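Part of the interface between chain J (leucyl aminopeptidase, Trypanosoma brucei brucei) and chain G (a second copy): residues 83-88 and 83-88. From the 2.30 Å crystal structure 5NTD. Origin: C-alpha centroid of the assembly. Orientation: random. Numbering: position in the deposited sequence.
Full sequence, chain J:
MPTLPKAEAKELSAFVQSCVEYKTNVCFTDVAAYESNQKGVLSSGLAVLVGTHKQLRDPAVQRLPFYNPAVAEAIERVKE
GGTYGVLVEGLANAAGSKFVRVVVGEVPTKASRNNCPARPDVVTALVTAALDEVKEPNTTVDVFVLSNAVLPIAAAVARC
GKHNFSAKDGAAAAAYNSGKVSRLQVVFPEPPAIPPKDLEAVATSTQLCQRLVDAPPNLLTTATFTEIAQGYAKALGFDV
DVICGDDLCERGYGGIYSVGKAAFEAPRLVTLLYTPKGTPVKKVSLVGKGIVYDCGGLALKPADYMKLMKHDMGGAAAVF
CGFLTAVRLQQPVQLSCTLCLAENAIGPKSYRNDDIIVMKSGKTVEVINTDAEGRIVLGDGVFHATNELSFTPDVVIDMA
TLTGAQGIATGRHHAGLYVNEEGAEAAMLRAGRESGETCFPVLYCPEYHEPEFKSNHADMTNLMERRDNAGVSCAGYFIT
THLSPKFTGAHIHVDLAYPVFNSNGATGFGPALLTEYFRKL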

# COMPACT_ATOMS: atom_id res chain seq x y z
N THR J 83 34.68 -21.64 10.50
CA THR J 83 35.15 -22.95 10.95
C THR J 83 36.00 -23.65 9.88
O THR J 83 36.00 -23.27 8.71
CB THR J 83 34.02 -23.91 11.32
OG1 THR J 83 33.22 -24.16 10.16
CG2 THR J 83 33.16 -23.33 12.41
N TYR J 84 36.77 -24.63 10.34
CA TYR J 84 37.66 -25.44 9.46
C TYR J 84 37.86 -26.81 10.09
O TYR J 84 38.26 -26.90 11.25
CB TYR J 84 39.01 -24.79 9.23
CG TYR J 84 39.72 -25.25 8.00
CD1 TYR J 84 40.54 -26.38 8.01
CD2 TYR J 84 39.53 -24.60 6.78
CE1 TYR J 84 41.15 -26.84 6.86
CE2 TYR J 84 40.15 -25.02 5.62
CZ TYR J 84 40.95 -26.15 5.66
OH TYR J 84 41.55 -26.58 4.49
N GLY J 85 37.55 -27.84 9.33
CA GLY J 85 37.52 -29.22 9.83
C GLY J 85 38.62 -30.07 9.22
O GLY J 85 38.95 -29.95 8.03
N VAL J 86 39.20 -30.92 10.06
CA VAL J 86 40.24 -31.88 9.64
C VAL J 86 40.05 -33.23 10.29
O VAL J 86 39.56 -33.33 11.41
CB VAL J 86 41.67 -31.44 9.95
CG1 VAL J 86 42.05 -30.23 9.11
CG2 VAL J 86 41.84 -31.18 11.44
N LEU J 87 40.37 -34.26 9.50
CA LEU J 87 40.32 -35.64 10.01
C LEU J 87 41.61 -35.96 10.73
O LEU J 87 42.68 -35.62 10.29
CB LEU J 87 40.10 -36.65 8.88
CG LEU J 87 38.72 -36.69 8.25
CD1 LEU J 87 38.77 -37.74 7.15
CD2 LEU J 87 37.59 -37.01 9.22
N VAL J 88 41.46 -36.67 11.83
CA VAL J 88 42.61 -37.22 12.55
C VAL J 88 42.46 -38.74 12.71
O VAL J 88 41.49 -39.21 13.32
CB VAL J 88 42.79 -36.59 13.93
CG1 VAL J 88 44.05 -37.14 14.59
CG2 VAL J 88 42.89 -35.09 13.81
N THR G 83 29.45 -30.40 0.25
CA THR G 83 30.88 -30.60 0.11
C THR G 83 31.49 -31.12 1.42
O THR G 83 30.90 -31.00 2.49
CB THR G 83 31.63 -29.34 -0.31
OG1 THR G 83 31.49 -28.33 0.68
CG2 THR G 83 31.14 -28.82 -1.63
N TYR G 84 32.69 -31.66 1.29
CA TYR G 84 33.48 -32.17 2.43
C TYR G 84 34.94 -32.14 2.06
O TYR G 84 35.35 -32.69 1.05
CB TYR G 84 33.09 -33.58 2.81
CG TYR G 84 33.45 -33.94 4.24
CD1 TYR G 84 34.71 -34.48 4.57
CD2 TYR G 84 32.53 -33.76 5.28
CE1 TYR G 84 35.02 -34.83 5.89
CE2 TYR G 84 32.83 -34.12 6.59
CZ TYR G 84 34.08 -34.66 6.89
OH TYR G 84 34.37 -34.96 8.21
N GLY G 85 35.71 -31.47 2.88
CA GLY G 85 37.13 -31.21 2.62
C GLY G 85 38.04 -31.97 3.59
O GLY G 85 37.75 -32.12 4.79
N VAL G 86 39.13 -32.46 3.03
CA VAL G 86 40.19 -33.15 3.82
C VAL G 86 41.58 -32.72 3.37
O VAL G 86 41.82 -32.41 2.19
CB VAL G 86 40.14 -34.67 3.73
CG1 VAL G 86 38.91 -35.20 4.40
CG2 VAL G 86 40.22 -35.12 2.28
N LEU G 87 42.47 -32.65 4.35
CA LEU G 87 43.90 -32.34 4.07
C LEU G 87 44.64 -33.60 3.70
O LEU G 87 44.42 -34.65 4.28
CB LEU G 87 44.59 -31.70 5.28
CG LEU G 87 44.18 -30.27 5.62
CD1 LEU G 87 44.96 -29.87 6.85
CD2 LEU G 87 44.45 -29.28 4.49
N VAL G 88 45.51 -33.47 2.73
CA VAL G 88 46.44 -34.54 2.38
C VAL G 88 47.86 -33.98 2.44
O VAL G 88 48.24 -33.08 1.70
CB VAL G 88 46.18 -35.09 0.97
CG1 VAL G 88 47.09 -36.26 0.68
CG2 VAL G 88 44.73 -35.55 0.82
O HOH W 1 41.42 -33.40 6.98

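Two copies of the same strand, residues 83-88 of chains J and G, approach each other across a steep crossing. Their axes come within 6.2 Å and cross at -57°, and no direct hydrogen bond joins them. The register is that of a near-symmetric pair: the CA atoms of J:Val86 and G:Val86 lie 6.0 Å apart, and those of J:Gly85 and G:Gly85 7.5 Å. At the centre the nearest CA atoms thus belong to equivalent residues, while the closest side-chain contacts run from Val86 of one chain to Leu87 of the other. Every contact on one side is repeated on the other, and that between J:Gly85 and G:Gly85 is its own copy.

J:Gly85 O and G:Gly85 O are 4.1 Å apart, close neighbours but not a bonded pair. The glycines have no side chain, so backbone alone lines the contact here; a CB on either would point toward the partner strand, though an ideal one would still stand 5.5 Å from the nearest atom there, G:Gly85 O for J:Gly85 and J:Tyr84 OH for G:Gly85. Close by, a single water does what the strands do not do directly. It accepts a hydrogen bond from J:Leu87 N and another from G:Leu87 N, each at 2.9 Å to the water oxygen, and so satisfies two backbone amides with one bridge. A shared acceptor suits this arrangement, because two backbone amide donors cannot bond to each other.

The side chains close the contact by exchange. J:Leu87 and G:Leu87 point toward the opposite strand and give up the most area, 54 and 53 Å². Both take chi1 m and chi2 t, and each reaches the valine of the other chain: J:Leu87 CD1 lies 3.7 Å from G:Val86 CG1, and J:Val86 CG1 lies 3.7 Å from G:Leu87 CD1. These are ordinary van der Waals distances between methyl groups. The valines, both m, leave their backbones sideways, yet they still offer a methyl to the incoming leucine.

The tyrosines extend the same pattern. Their CA-to-CB bonds point sideways, but with chi1 t the ends of the side chains come nearer, bringing J:Tyr84 OH to 4.0 Å from G:Leu87 CD2 and G:Tyr84 OH to 3.9 Å from J:Leu87 CD2. Each leucine therefore comes closest to a valine through CD1 and to a tyrosine hydroxyl through CD2. J:Thr83, J:Val88 and their copies lie out of reach. The pattern to read here is bare backbone at Gly85, one water shared by the Leu87 amides, and each Leu87 packed against Val86 and Tyr84 of the other chain, with 245 Å² buried in all.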